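Long-range contacts in hydrolase, putative (PDB 2B30), which is a putative Cof-like hydrolase of the HAD superfamily that binds calcium and may act as a magnesium-dependent phosphatase: residues K28-F34 against Y62-T68; F34-L38 against V245-A249; D224-I229 against A254-F259; E49-I54 against G287-L293. Residue numbers count along the deposited sequence, not the author numbering.

Contact 1. Residues K28-F34 against Y62-T68; sequences KLLLIDF and YMVSICT. With CA (calcium ion), chain E.
This is a parallel pairing of two neighbouring strands in the middle of the Rossmann-like sheet of the HAD core domain: strand 29-33, at whose C-terminal end the DxD motif begins with Asp-33, lies beside strand 63-67. The two are joined through helix 48-60 in a beta-alpha-beta crossover. Their axes come within 4.5 Å at 28°, and the register runs Leu-29 to Met-63, Leu-30 to Val-64, Leu-31 to Ser-65 and Ile-32 to Ile-66, with CA-CA spacings of 4.8 to 5.1 Å. Both backbones are extended. Hydrogen bonds zigzag between them: Met-63 N to Lys-28 O (3.3 Å), Leu-30 N to Met-63 O (2.8 Å), Ser-65 N to Leu-30 O (2.9 Å), Ile-32 N to Ser-65 O (3.1 Å) and Cys-67 N to Ile-32 O (3.0 Å). Leu-30, Ile-32, Val-64 and Ile-66 share one face, where Leu-30 CD1 meets Val-64 CG2 at 4.0 Å. On the other, Leu-29, Leu-31, Ser-65 and Cys-67 lie under helix 225-235, while Met-63 leans on Gln-105; there Leu-31, in the m,t rotamer, brings CD2 to 3.9 Å from Cys-67 SG. Past the pairing, Phe-34 sets its CB 4.1 Å from Ile-66 CG2. Asp-33 (chi1 t) presents its carboxylate at the strand's end, with Thr-37 as hydrogen-bond partner of OD2, and grips the calcium ion through both oxygens, Asp-33 OD2 at 2.2 Å and Asp-33 OD1 at 2.8 Å.

Contact 2. Residues F34-L38 against V245-A249; sequences FDGTL and VVGDA. With CA (calcium ion), chain E.
Segment 34-38 is a single weakly bonded helical turn with a wider, pi-type character. Phe-34 O accepts from Thr-37 N at 3.2 Å and, weakly, from Leu-38 N at 2.7 Å. Segment 245-249 is extended through Gly-247, the end of strand 243-247, and then leaves the sheet as loop. They come closest with Thr-37 CA 5.8 Å from Gly-247 CA and Gly-36 CA 6.1 Å from Asp-248 CA. Gly-36 has positive phi (82°), and a CB there would clash with Asp-248 OD2, whose distance to Gly-36 CA is 3.7 Å. No hydrogen bond crosses; the calcium ion joins the segments, held by Asp-35 O at 2.3 Å and Asp-248 OD1 at 2.6 Å, which leaves these two oxygens 3.2 Å apart. Together with Asp-33, they form the metal site of a HAD hydrolase: the DxD motif supplies a carboxylate from its first aspartate and a backbone carbonyl from its second, while a further aspartate comes from the loop after a later strand. The side chain of Asp-35 leads away from this contact and forms a salt bridge with Arg-70. Asp-248 has chi1 p (73°), with CB directed at the turn. Thr-37, chi1 m, sits against the strand end, its OG1 3.4 Å from Gly-247 CA and hydrogen-bonded to Asp-33, while Thr-37 CG2 packs on Val-246 CG1 at 3.9 Å.

Contact 3. Residues D224-I229 against A254-F259; sequences DKYTGI and AMLSNF
Tyr-226 and Met-255 carry the largest buried areas, with Phe-259 next, in a contact between the first turn of helix 225-235 and the end of helix 253-257. Their backbones approach closest at Tyr-226 CA and Met-255 CA, 4.8 Å apart. Tyr-226 (chi1 t) lays its ring across the end of the second helix: Asn-258 CB sits over one face, 3.8 Å from the ring centroid in a CH-pi contact, and Tyr-226 CB lies 3.9 Å from Ala-254 CB. The ring turns its edge to the face of Phe-259 in an offset edge-to-face pair, centroids 5.3 Å apart and planes at 74°, with Tyr-226 CD1 3.5 Å from Phe-259 CE2. Met-255 (chi1 p, then extended) brings SD to 3.7 Å from Ile-229 CD1 and 4.1 Å from Lys-225 CD. Phe-259, chi1 m, completes the apolar patch, its CZ 3.7 Å from Ile-229 CG2. Asp-224 N-caps helix 225-235, its OD2 accepting from Tyr-226 N at 3.0 Å and lying 3.0 Å from Ala-254 CB. Lys-225 NZ leads away to a salt bridge with Asp-252 and a hydrogen bond to Cys-67 O, beside the calcium site, where HAD enzymes characteristically place a lysine. Tyr-226 OH bonds Gly-222 O of the second subunit, so the contact borders the dimer interface; on its inner side Met-255 and Phe-259 pack against strand 243-247, which runs between the two helices in sequence.

Contact 4. Residues E49-I54 against G287-L293; sequences ENIDAI and GAVAYLL
One hydrogen bond crosses: Ala-290 N donates to Asn-50 OD1 at 3.0 Å, 154° at the hydrogen. The amide belongs to the first turn of helix 288-293, so a side chain from the neighbouring helix satisfies a backbone NH that has no partner within its own helix. Asn-50 (chi1 m, chi2 near 0°) reaches across, and its ND2 makes a weak hydrogen bond with Leu-38 O. The rest is packing. The axes of helix 49-54 and helix 288-293 approach to 8.0 Å and cross at +36°, running in roughly the same direction; such closeness rests on Ala-53, Ala-290 and Gly-287, and the backbones come nearest at Asn-50 CA and Ala-290 CA, 4.7 Å apart. These are two helices on one face of the Rossmann-like HAD core, side by side over the parallel central strands of its sheet: helix 48-60 leads into strand 63-67, and helix 288-297 is the last of the chain. Ala-53 CB lies 3.8 Å from Ala-290 CA and 3.7 Å from Leu-293 CD1, while Glu-49 CB touches Ala-290 CB at 3.6 Å. Toward the sheet, Val-289 and Leu-293 rest on Ile-32 and Leu-30 of strand 29-33. Among the polar-to-carbon contacts, Asn-50 OD1 is 3.6 Å from Val-289 CB, and Glu-49 OE1 is 3.7 Å from Gly-287 CA. Gly-287 is the N-cap residue, with positive phi (85°), and a CB there would collide with Glu-49 OE1.

From the N terminus, strand 29-33 runs straight into turn 34-38, so contacts 1 and 2 share Phe-34. Contact 1 closes a loop of 27 residues, the crossover through helix 48-60 back to strand 63-67. Contact 2 closes a loop of about 200 residues onto strand 243-247, and contact 4 a longer one, from helix 48-60 to the final helix. Contacts 1, 2 and 4 cross one another along the chain. Contact 3, which follows contact 1, crosses contact 2 and is nested within contact 4, closes the shortest loop, 24 residues through strand 243-247. Contacts 3 and 4 lie on separate sides of the central sheet, while Asp-33, Asp-248 and Lys-225 bring contacts 1, 2 and 3 together at the metal site.

Contact 1. Residues K28-F34 against Y62-T68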
loop_
_atom_site.group_PDB
_atom_site.type_symbol
_atom_site.label_atom_id
_atom_site.label_comp_id
_atom_site.label_asym_id
_atom_site.label_seq_id
_atom_site.Cartn_x
_atom_site.Cartn_y
_atom_site.Cartn_z
ATOM N N LYS A 28 -2.716 -10.476 18.464
ATOM C CA LYS A 28 -2.896 -11.877 18.090
ATOM C C LYS A 28 -1.955 -12.361 16.966
ATOM O O LYS A 28 -1.890 -13.569 16.703
ATOM C CB LYS A 28 -4.366 -12.112 17.710
ATOM C CG LYS A 28 -5.267 -12.069 18.923
ATOM C CD LYS A 28 -6.744 -12.113 18.587
ATOM C CE LYS A 28 -7.602 -11.997 19.866
ATOM N NZ LYS A 28 -9.070 -11.798 19.592
ATOM N N LEU A 29 -1.228 -11.436 16.323
ATOM C CA LEU A 29 -0.350 -11.758 15.188
ATOM C C LEU A 29 0.987 -11.056 15.346
ATOM O O LEU A 29 1.023 -9.829 15.476
ATOM C CB LEU A 29 -0.978 -11.296 13.872
ATOM C CG LEU A 29 -0.814 -12.179 12.626
ATOM C CD1 LEU A 29 -1.034 -11.350 11.359
ATOM C CD2 LEU A 29 0.506 -12.899 12.553
ATOM N N LEU A 30 2.079 -11.824 15.329
ATOM C CA LEU A 30 3.429 -11.249 15.357
ATOM C C LEU A 30 4.025 -11.308 13.955
ATOM O O LEU A 30 4.220 -12.394 13.406
ATOM C CB LEU A 30 4.339 -11.988 16.349
ATOM C CG LEU A 30 3.834 -12.195 17.786
ATOM C CD1 LEU A 30 4.890 -12.919 18.637
ATOM C CD2 LEU A 30 3.420 -10.880 18.448
ATOM N N LEU A 31 4.309 -10.137 13.387
ATOM C CA LEU A 31 4.894 -10.020 12.060
ATOM C C LEU A 31 6.333 -9.525 12.180
ATOM O O LEU A 31 6.577 -8.362 12.474
ATOM C CB LEU A 31 4.073 -9.058 11.203
ATOM C CG LEU A 31 2.591 -9.401 10.986
ATOM C CD1 LEU A 31 1.996 -8.327 10.125
ATOM C CD2 LEU A 31 2.343 -10.795 10.355
ATOM N N ILE A 32 7.284 -10.415 11.928
ATOM C CA ILE A 32 8.676 -10.191 12.273
ATOM C C ILE A 32 9.514 -10.168 11.016
ATOM O O ILE A 32 9.502 -11.131 10.247
ATOM C CB ILE A 32 9.183 -11.327 13.165
ATOM C CG1 ILE A 32 8.223 -11.540 14.342
ATOM C CG2 ILE A 32 10.616 -11.041 13.638
ATOM C CD1 ILE A 32 8.643 -12.671 15.282
ATOM N N ASP A 33 10.245 -9.080 10.802
ATOM C CA ASP A 33 11.212 -9.026 9.698
ATOM C C ASP A 33 12.384 -9.959 9.999
ATOM O O ASP A 33 12.689 -10.212 11.162
ATOM C CB ASP A 33 11.707 -7.597 9.492
ATOM C CG ASP A 33 12.745 -7.484 8.395
ATOM O OD1 ASP A 33 12.577 -8.076 7.302
ATOM O OD2 ASP A 33 13.748 -6.788 8.628
ATOM N N PHE A 34 13.018 -10.488 8.959
ATOM C CA PHE A 34 14.140 -11.400 9.152
ATOM C C PHE A 34 15.484 -10.651 9.265
ATOM O O PHE A 34 15.931 -10.382 10.379
ATOM C CB PHE A 34 14.170 -12.504 8.082
ATOM C CG PHE A 34 14.915 -13.743 8.517
ATOM C CD1 PHE A 34 14.395 -14.566 9.516
ATOM C CD2 PHE A 34 16.135 -14.089 7.933
ATOM C CE1 PHE A 34 15.078 -15.710 9.933
ATOM C CE2 PHE A 34 16.826 -15.235 8.333
ATOM C CZ PHE A 34 16.299 -16.048 9.337
ATOM N N TYR A 62 0.213 -17.094 20.204
ATOM C CA TYR A 62 0.361 -16.080 19.161
ATOM C C TYR A 62 0.644 -16.735 17.812
ATOM O O TYR A 62 1.417 -17.682 17.729
ATOM C CB TYR A 62 1.490 -15.084 19.500
ATOM C CG TYR A 62 1.235 -14.300 20.766
ATOM C CD1 TYR A 62 0.498 -13.127 20.743
ATOM C CD2 TYR A 62 1.712 -14.747 21.994
ATOM C CE1 TYR A 62 0.249 -12.412 21.914
ATOM C CE2 TYR A 62 1.461 -14.050 23.161
ATOM C CZ TYR A 62 0.731 -12.885 23.119
ATOM O OH TYR A 62 0.488 -12.195 24.284
ATOM N N MET A 63 0.002 -16.223 16.766
ATOM C CA MET A 63 0.319 -16.593 15.400
ATOM C C MET A 63 1.525 -15.772 14.999
ATOM O O MET A 63 1.576 -14.556 15.234
ATOM C CB MET A 63 -0.842 -16.303 14.448
ATOM C CG MET A 63 -0.539 -16.694 13.000
ATOM S SD MET A 63 -1.993 -16.860 11.945
ATOM C CE MET A 63 -2.770 -18.352 12.596
ATOM N N VAL A 64 2.498 -16.441 14.400
ATOM C CA VAL A 64 3.753 -15.815 14.069
ATOM C C VAL A 64 3.975 -15.975 12.577
ATOM O O VAL A 64 3.818 -17.072 12.026
ATOM C CB VAL A 64 4.885 -16.467 14.859
ATOM C CG1 VAL A 64 6.254 -16.062 14.324
ATOM C CG2 VAL A 64 4.748 -16.120 16.326
ATOM N N SER A 65 4.317 -14.867 11.930
ATOM C CA SER A 65 4.615 -14.857 10.506
ATOM C C SER A 65 5.842 -13.993 10.249
ATOM O O SER A 65 5.890 -12.818 10.608
ATOM C CB SER A 65 3.430 -14.327 9.696
ATOM O OG SER A 65 3.826 -14.082 8.357
ATOM N N ILE A 66 6.838 -14.587 9.618
ATOM C CA ILE A 66 7.996 -13.841 9.229
ATOM C C ILE A 66 7.724 -13.213 7.872
ATOM O O ILE A 66 7.265 -13.876 6.946
ATOM C CB ILE A 66 9.233 -14.720 9.248
ATOM C CG1 ILE A 66 9.593 -14.991 10.717
ATOM C CG2 ILE A 66 10.374 -14.017 8.533
ATOM C CD1 ILE A 66 10.611 -16.054 10.923
ATOM N N CYS A 67 7.984 -11.918 7.773
ATOM C CA CYS A 67 7.731 -11.161 6.564
ATOM C C CYS A 67 9.074 -10.682 6.023
ATOM O O CYS A 67 9.762 -9.882 6.670
ATOM C CB CYS A 67 6.805 -9.995 6.896
ATOM S SG CYS A 67 5.290 -10.543 7.784
ATOM N N THR A 68 9.464 -11.187 4.854
ATOM C CA THR A 68 10.813 -10.941 4.354
ATOM C C THR A 68 10.920 -10.991 2.846
ATOM O O THR A 68 10.033 -11.507 2.167
ATOM C CB THR A 68 11.799 -11.973 4.924
ATOM O OG1 THR A 68 13.150 -11.617 4.572
ATOM C CG2 THR A 68 11.461 -13.382 4.405
HETATM CA CA CA E . 15.014 -6.705 6.802
#

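Contact 2. Residues F34-L38 against V245-A249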
loop_
_atom_site.group_PDB
_atom_site.type_symbol
_atom_site.label_atom_id
_atom_site.label_comp_id
_atom_site.label_asym_id
_atom_site.label_seq_id
_atom_site.Cartn_x
_atom_site.Cartn_y
_atom_site.Cartn_z
ATOM N N PHE A 34 13.018 -10.488 8.959
ATOM C CA PHE A 34 14.140 -11.400 9.152
ATOM C C PHE A 34 15.484 -10.651 9.265
ATOM O O PHE A 34 15.931 -10.382 10.379
ATOM C CB PHE A 34 14.170 -12.504 8.082
ATOM C CG PHE A 34 14.915 -13.743 8.517
ATOM C CD1 PHE A 34 14.395 -14.566 9.516
ATOM C CD2 PHE A 34 16.135 -14.089 7.933
ATOM C CE1 PHE A 34 15.078 -15.710 9.933
ATOM C CE2 PHE A 34 16.826 -15.235 8.333
ATOM C CZ PHE A 34 16.299 -16.048 9.337
ATOM N N ASP A 35 16.113 -10.289 8.149
ATOM C CA ASP A 35 17.450 -9.692 8.212
ATOM C C ASP A 35 17.370 -8.299 8.766
ATOM O O ASP A 35 16.471 -7.530 8.406
ATOM C CB ASP A 35 18.108 -9.611 6.840
ATOM C CG ASP A 35 18.307 -10.953 6.228
ATOM O OD1 ASP A 35 17.286 -11.573 5.849
ATOM O OD2 ASP A 35 19.472 -11.390 6.135
ATOM N N GLY A 36 18.321 -7.969 9.632
ATOM C CA GLY A 36 18.353 -6.664 10.275
ATOM C C GLY A 36 17.441 -6.576 11.483
ATOM O O GLY A 36 17.535 -5.622 12.252
ATOM N N THR A 37 16.568 -7.565 11.657
ATOM C CA THR A 37 15.629 -7.586 12.771
ATOM C C THR A 37 15.859 -8.861 13.576
ATOM O O THR A 37 16.401 -8.805 14.668
ATOM C CB THR A 37 14.155 -7.475 12.273
ATOM O OG1 THR A 37 13.985 -6.264 11.519
ATOM C CG2 THR A 37 13.186 -7.478 13.437
ATOM N N LEU A 38 15.478 -10.005 13.018
ATOM C CA LEU A 38 15.618 -11.297 13.689
ATOM C C LEU A 38 16.991 -11.946 13.401
ATOM O O LEU A 38 17.622 -12.496 14.299
ATOM C CB LEU A 38 14.489 -12.222 13.226
ATOM C CG LEU A 38 14.198 -13.500 14.011
ATOM C CD1 LEU A 38 13.617 -13.176 15.377
ATOM C CD2 LEU A 38 13.230 -14.393 13.235
ATOM N N VAL A 245 4.095 -5.543 14.504
ATOM C CA VAL A 245 5.068 -5.676 13.428
ATOM C C VAL A 245 6.386 -4.980 13.795
ATOM O O VAL A 245 6.384 -3.970 14.508
ATOM C CB VAL A 245 4.488 -5.118 12.097
ATOM C CG1 VAL A 245 4.239 -3.636 12.182
ATOM C CG2 VAL A 245 5.402 -5.422 10.930
ATOM N N VAL A 246 7.499 -5.531 13.313
ATOM C CA VAL A 246 8.819 -4.992 13.605
ATOM C C VAL A 246 9.752 -5.146 12.387
ATOM O O VAL A 246 9.735 -6.173 11.712
ATOM C CB VAL A 246 9.408 -5.617 14.936
ATOM C CG1 VAL A 246 9.596 -7.109 14.823
ATOM C CG2 VAL A 246 10.717 -4.943 15.332
ATOM N N GLY A 247 10.547 -4.115 12.098
ATOM C CA GLY A 247 11.375 -4.101 10.888
ATOM C C GLY A 247 12.484 -3.061 10.891
ATOM O O GLY A 247 12.752 -2.437 11.918
ATOM N N ASP A 248 13.131 -2.867 9.742
ATOM C CA ASP A 248 14.364 -2.090 9.713
ATOM C C ASP A 248 14.684 -1.320 8.436
ATOM O O ASP A 248 15.428 -0.338 8.497
ATOM C CB ASP A 248 15.550 -3.012 10.020
ATOM C CG ASP A 248 15.875 -3.934 8.872
ATOM O OD1 ASP A 248 15.007 -4.737 8.492
ATOM O OD2 ASP A 248 16.997 -3.853 8.337
ATOM N N ALA A 249 14.140 -1.745 7.299
ATOM C CA ALA A 249 14.629 -1.288 6.001
ATOM C C ALA A 249 13.515 -0.753 5.081
ATOM O O ALA A 249 12.349 -0.642 5.477
ATOM C CB ALA A 249 15.377 -2.431 5.332
HETATM CA CA CA E . 15.014 -6.705 6.802
#

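Contact 3. Residues D224-I229 against A254-F259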
loop_
_atom_site.group_PDB
_atom_site.type_symbol
_atom_site.label_atom_id
_atom_site.label_comp_id
_atom_site.label_asym_id
_atom_site.label_seq_id
_atom_site.Cartn_x
_atom_site.Cartn_y
_atom_site.Cartn_z
ATOM N N ASP A 224 4.062 -5.593 -1.970
ATOM C CA ASP A 224 5.085 -5.492 -0.939
ATOM C C ASP A 224 4.682 -6.390 0.244
ATOM O O ASP A 224 3.722 -7.163 0.138
ATOM C CB ASP A 224 5.284 -4.042 -0.516
ATOM C CG ASP A 224 4.126 -3.519 0.272
ATOM O OD1 ASP A 224 3.023 -3.422 -0.312
ATOM O OD2 ASP A 224 4.312 -3.226 1.477
ATOM N N LYS A 225 5.424 -6.315 1.345
ATOM C CA LYS A 225 5.106 -7.105 2.531
ATOM C C LYS A 225 3.686 -6.821 3.013
ATOM O O LYS A 225 2.950 -7.752 3.338
ATOM C CB LYS A 225 6.118 -6.852 3.657
ATOM C CG LYS A 225 7.501 -7.462 3.407
ATOM C CD LYS A 225 8.414 -7.302 4.626
ATOM C CE LYS A 225 9.889 -7.441 4.260
ATOM N NZ LYS A 225 10.758 -7.614 5.460
ATOM N N TYR A 226 3.290 -5.550 3.023
ATOM C CA TYR A 226 1.952 -5.156 3.493
ATOM C C TYR A 226 0.788 -5.807 2.710
ATOM O O TYR A 226 -0.163 -6.305 3.319
ATOM C CB TYR A 226 1.801 -3.624 3.498
ATOM C CG TYR A 226 0.463 -3.134 4.044
ATOM C CD1 TYR A 226 0.084 -3.418 5.350
ATOM C CD2 TYR A 226 -0.416 -2.368 3.253
ATOM C CE1 TYR A 226 -1.138 -2.972 5.860
ATOM C CE2 TYR A 226 -1.646 -1.910 3.759
ATOM C CZ TYR A 226 -1.997 -2.224 5.056
ATOM O OH TYR A 226 -3.190 -1.798 5.577
ATOM N N THR A 227 0.859 -5.802 1.378
ATOM C CA THR A 227 -0.227 -6.356 0.558
ATOM C C THR A 227 -0.293 -7.855 0.689
ATOM O O THR A 227 -1.381 -8.428 0.623
ATOM C CB THR A 227 -0.069 -6.061 -0.927
ATOM O OG1 THR A 227 1.148 -6.651 -1.418
ATOM C CG2 THR A 227 -0.086 -4.587 -1.174
ATOM N N GLY A 228 0.874 -8.482 0.847
ATOM C CA GLY A 228 0.961 -9.923 1.117
ATOM C C GLY A 228 0.390 -10.263 2.482
ATOM O O GLY A 228 -0.418 -11.183 2.603
ATOM N N ILE A 229 0.807 -9.511 3.504
ATOM C CA ILE A 229 0.271 -9.651 4.864
ATOM C C ILE A 229 -1.255 -9.612 4.912
ATOM O O ILE A 229 -1.856 -10.287 5.745
ATOM C CB ILE A 229 0.812 -8.527 5.805
ATOM C CG1 ILE A 229 2.212 -8.874 6.327
ATOM C CG2 ILE A 229 -0.134 -8.271 6.998
ATOM C CD1 ILE A 229 2.998 -7.665 6.815
ATOM N N ALA A 254 6.018 0.079 4.348
ATOM C CA ALA A 254 4.571 0.038 4.165
ATOM C C ALA A 254 3.894 -0.719 5.285
ATOM O O ALA A 254 2.774 -0.384 5.635
ATOM C CB ALA A 254 4.201 -0.579 2.845
ATOM N N MET A 255 4.547 -1.736 5.840
ATOM C CA MET A 255 3.950 -2.461 6.953
ATOM C C MET A 255 4.176 -1.738 8.280
ATOM O O MET A 255 3.386 -1.896 9.205
ATOM C CB MET A 255 4.443 -3.901 7.014
ATOM C CG MET A 255 5.811 -4.096 7.622
ATOM S SD MET A 255 6.144 -5.855 7.669
ATOM C CE MET A 255 7.771 -5.882 8.427
ATOM N N LEU A 256 5.237 -0.941 8.376
ATOM C CA LEU A 256 5.467 -0.122 9.571
ATOM C C LEU A 256 4.532 1.101 9.614
ATOM O O LEU A 256 4.112 1.532 10.694
ATOM C CB LEU A 256 6.930 0.319 9.642
ATOM C CG LEU A 256 7.946 -0.822 9.771
ATOM C CD1 LEU A 256 9.373 -0.340 9.498
ATOM C CD2 LEU A 256 7.845 -1.473 11.136
ATOM N N SER A 257 4.203 1.649 8.444
ATOM C CA SER A 257 3.316 2.819 8.353
ATOM C C SER A 257 1.854 2.486 8.616
ATOM O O SER A 257 1.177 3.219 9.330
ATOM C CB SER A 257 3.425 3.473 6.974
ATOM O OG SER A 257 4.698 4.065 6.790
ATOM N N ASN A 258 1.369 1.390 8.036
ATOM C CA ASN A 258 -0.063 1.067 8.075
ATOM C C ASN A 258 -0.525 0.254 9.288
ATOM O O ASN A 258 -1.716 -0.020 9.438
ATOM C CB ASN A 258 -0.484 0.366 6.785
ATOM C CG ASN A 258 -0.264 1.229 5.562
ATOM O OD1 ASN A 258 0.842 1.314 5.063
ATOM N ND2 ASN A 258 -1.313 1.871 5.077
ATOM N N PHE A 259 0.400 -0.121 10.159
ATOM C CA PHE A 259 0.031 -0.812 11.375
ATOM C C PHE A 259 0.269 0.071 12.595
ATOM O O PHE A 259 1.067 1.014 12.544
ATOM C CB PHE A 259 0.769 -2.135 11.456
ATOM C CG PHE A 259 0.217 -3.173 10.526
ATOM C CD1 PHE A 259 -1.076 -3.669 10.711
ATOM C CD2 PHE A 259 0.967 -3.653 9.461
ATOM C CE1 PHE A 259 -1.613 -4.623 9.849
ATOM C CE2 PHE A 259 0.434 -4.602 8.589
ATOM C CZ PHE A 259 -0.860 -5.084 8.787
#

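Contact 4. Residues E49-I54 against G287-L293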
loop_
_atom_site.group_PDB
_atom_site.type_symbol
_atom_site.label_atom_id
_atom_site.label_comp_id
_atom_site.label_asym_id
_atom_site.label_seq_id
_atom_site.Cartn_x
_atom_site.Cartn_y
_atom_site.Cartn_z
ATOM N N GLU A 49 18.053 -15.925 22.156
ATOM C CA GLU A 49 16.963 -15.230 22.870
ATOM C C GLU A 49 15.759 -15.078 21.959
ATOM O O GLU A 49 14.617 -15.191 22.404
ATOM C CB GLU A 49 17.349 -13.825 23.358
ATOM C CG GLU A 49 18.740 -13.694 23.934
ATOM C CD GLU A 49 19.749 -13.239 22.897
ATOM O OE1 GLU A 49 19.651 -12.072 22.463
ATOM O OE2 GLU A 49 20.633 -14.044 22.520
ATOM N N ASN A 50 16.018 -14.793 20.687
ATOM C CA ASN A 50 14.941 -14.657 19.726
ATOM C C ASN A 50 14.223 -15.991 19.494
ATOM O O ASN A 50 12.987 -16.030 19.417
ATOM C CB ASN A 50 15.456 -14.082 18.409
ATOM C CG ASN A 50 15.808 -12.605 18.504
ATOM O OD1 ASN A 50 15.617 -11.960 19.539
ATOM N ND2 ASN A 50 16.323 -12.061 17.412
ATOM N N ILE A 51 14.995 -17.075 19.420
ATOM C CA ILE A 51 14.436 -18.421 19.264
ATOM C C ILE A 51 13.508 -18.776 20.428
ATOM O O ILE A 51 12.417 -19.297 20.208
ATOM C CB ILE A 51 15.544 -19.489 19.075
ATOM C CG1 ILE A 51 15.978 -19.571 17.613
ATOM C CG2 ILE A 51 15.066 -20.868 19.460
ATOM C CD1 ILE A 51 16.717 -18.374 17.114
ATOM N N ASP A 52 13.919 -18.479 21.656
ATOM C CA ASP A 52 13.056 -18.712 22.826
ATOM C C ASP A 52 11.820 -17.831 22.782
ATOM O O ASP A 52 10.737 -18.247 23.178
ATOM C CB ASP A 52 13.811 -18.437 24.137
ATOM C CG ASP A 52 14.925 -19.429 24.386
ATOM O OD1 ASP A 52 14.652 -20.653 24.387
ATOM O OD2 ASP A 52 16.076 -18.983 24.584
ATOM N N ALA A 53 12.001 -16.598 22.316
ATOM C CA ALA A 53 10.903 -15.636 22.238
ATOM C C ALA A 53 9.815 -16.177 21.332
ATOM O O ALA A 53 8.640 -16.201 21.702
ATOM C CB ALA A 53 11.403 -14.298 21.717
ATOM N N ILE A 54 10.222 -16.628 20.149
ATOM C CA ILE A 54 9.301 -17.230 19.218
ATOM C C ILE A 54 8.726 -18.515 19.824
ATOM O O ILE A 54 7.510 -18.740 19.774
ATOM C CB ILE A 54 9.975 -17.494 17.870
ATOM C CG1 ILE A 54 10.308 -16.154 17.198
ATOM C CG2 ILE A 54 9.059 -18.335 16.968
ATOM C CD1 ILE A 54 11.261 -16.267 16.033
ATOM N N GLY A 287 19.320 -8.289 20.607
ATOM C CA GLY A 287 18.133 -9.127 20.839
ATOM C C GLY A 287 16.816 -8.366 20.885
ATOM O O GLY A 287 16.041 -8.526 21.819
ATOM N N ALA A 288 16.545 -7.569 19.856
ATOM C CA ALA A 288 15.383 -6.661 19.846
ATOM C C ALA A 288 14.032 -7.347 19.721
ATOM O O ALA A 288 13.051 -6.875 20.279
ATOM C CB ALA A 288 15.535 -5.620 18.752
ATOM N N VAL A 289 13.971 -8.447 18.985
ATOM C CA VAL A 289 12.734 -9.226 18.885
ATOM C C VAL A 289 12.400 -9.827 20.250
ATOM O O VAL A 289 11.305 -9.640 20.764
ATOM C CB VAL A 289 12.838 -10.349 17.836
ATOM C CG1 VAL A 289 11.540 -11.163 17.795
ATOM C CG2 VAL A 289 13.172 -9.767 16.458
ATOM N N ALA A 290 13.363 -10.531 20.839
ATOM C CA ALA A 290 13.231 -11.027 22.216
ATOM C C ALA A 290 12.743 -9.922 23.166
ATOM O O ALA A 290 11.783 -10.119 23.911
ATOM C CB ALA A 290 14.561 -11.607 22.703
ATOM N N TYR A 291 13.398 -8.761 23.103
ATOM C CA TYR A 291 13.042 -7.591 23.918
ATOM C C TYR A 291 11.593 -7.147 23.738
ATOM O O TYR A 291 10.894 -6.892 24.717
ATOM C CB TYR A 291 13.974 -6.421 23.588
ATOM C CG TYR A 291 13.613 -5.117 24.278
ATOM C CD1 TYR A 291 14.022 -4.865 25.587
ATOM C CD2 TYR A 291 12.878 -4.133 23.617
ATOM C CE1 TYR A 291 13.698 -3.675 26.222
ATOM C CE2 TYR A 291 12.557 -2.936 24.244
ATOM C CZ TYR A 291 12.965 -2.716 25.551
ATOM O OH TYR A 291 12.646 -1.542 26.194
ATOM N N LEU A 292 11.151 -7.051 22.489
ATOM C CA LEU A 292 9.801 -6.592 22.190
ATOM C C LEU A 292 8.757 -7.637 22.573
ATOM O O LEU A 292 7.751 -7.303 23.192
ATOM C CB LEU A 292 9.688 -6.222 20.710
ATOM C CG LEU A 292 8.360 -5.727 20.132
ATOM C CD1 LEU A 292 7.716 -4.664 20.993
ATOM C CD2 LEU A 292 8.591 -5.195 18.728
ATOM N N LEU A 293 8.995 -8.900 22.233
ATOM C CA LEU A 293 8.019 -9.956 22.538
ATOM C C LEU A 293 7.798 -10.108 24.049
ATOM O O LEU A 293 6.669 -10.366 24.489
ATOM C CB LEU A 293 8.433 -11.305 21.928
ATOM C CG LEU A 293 8.630 -11.419 20.410
ATOM C CD1 LEU A 293 8.468 -12.869 19.965
ATOM C CD2 LEU A 293 7.675 -10.524 19.631
#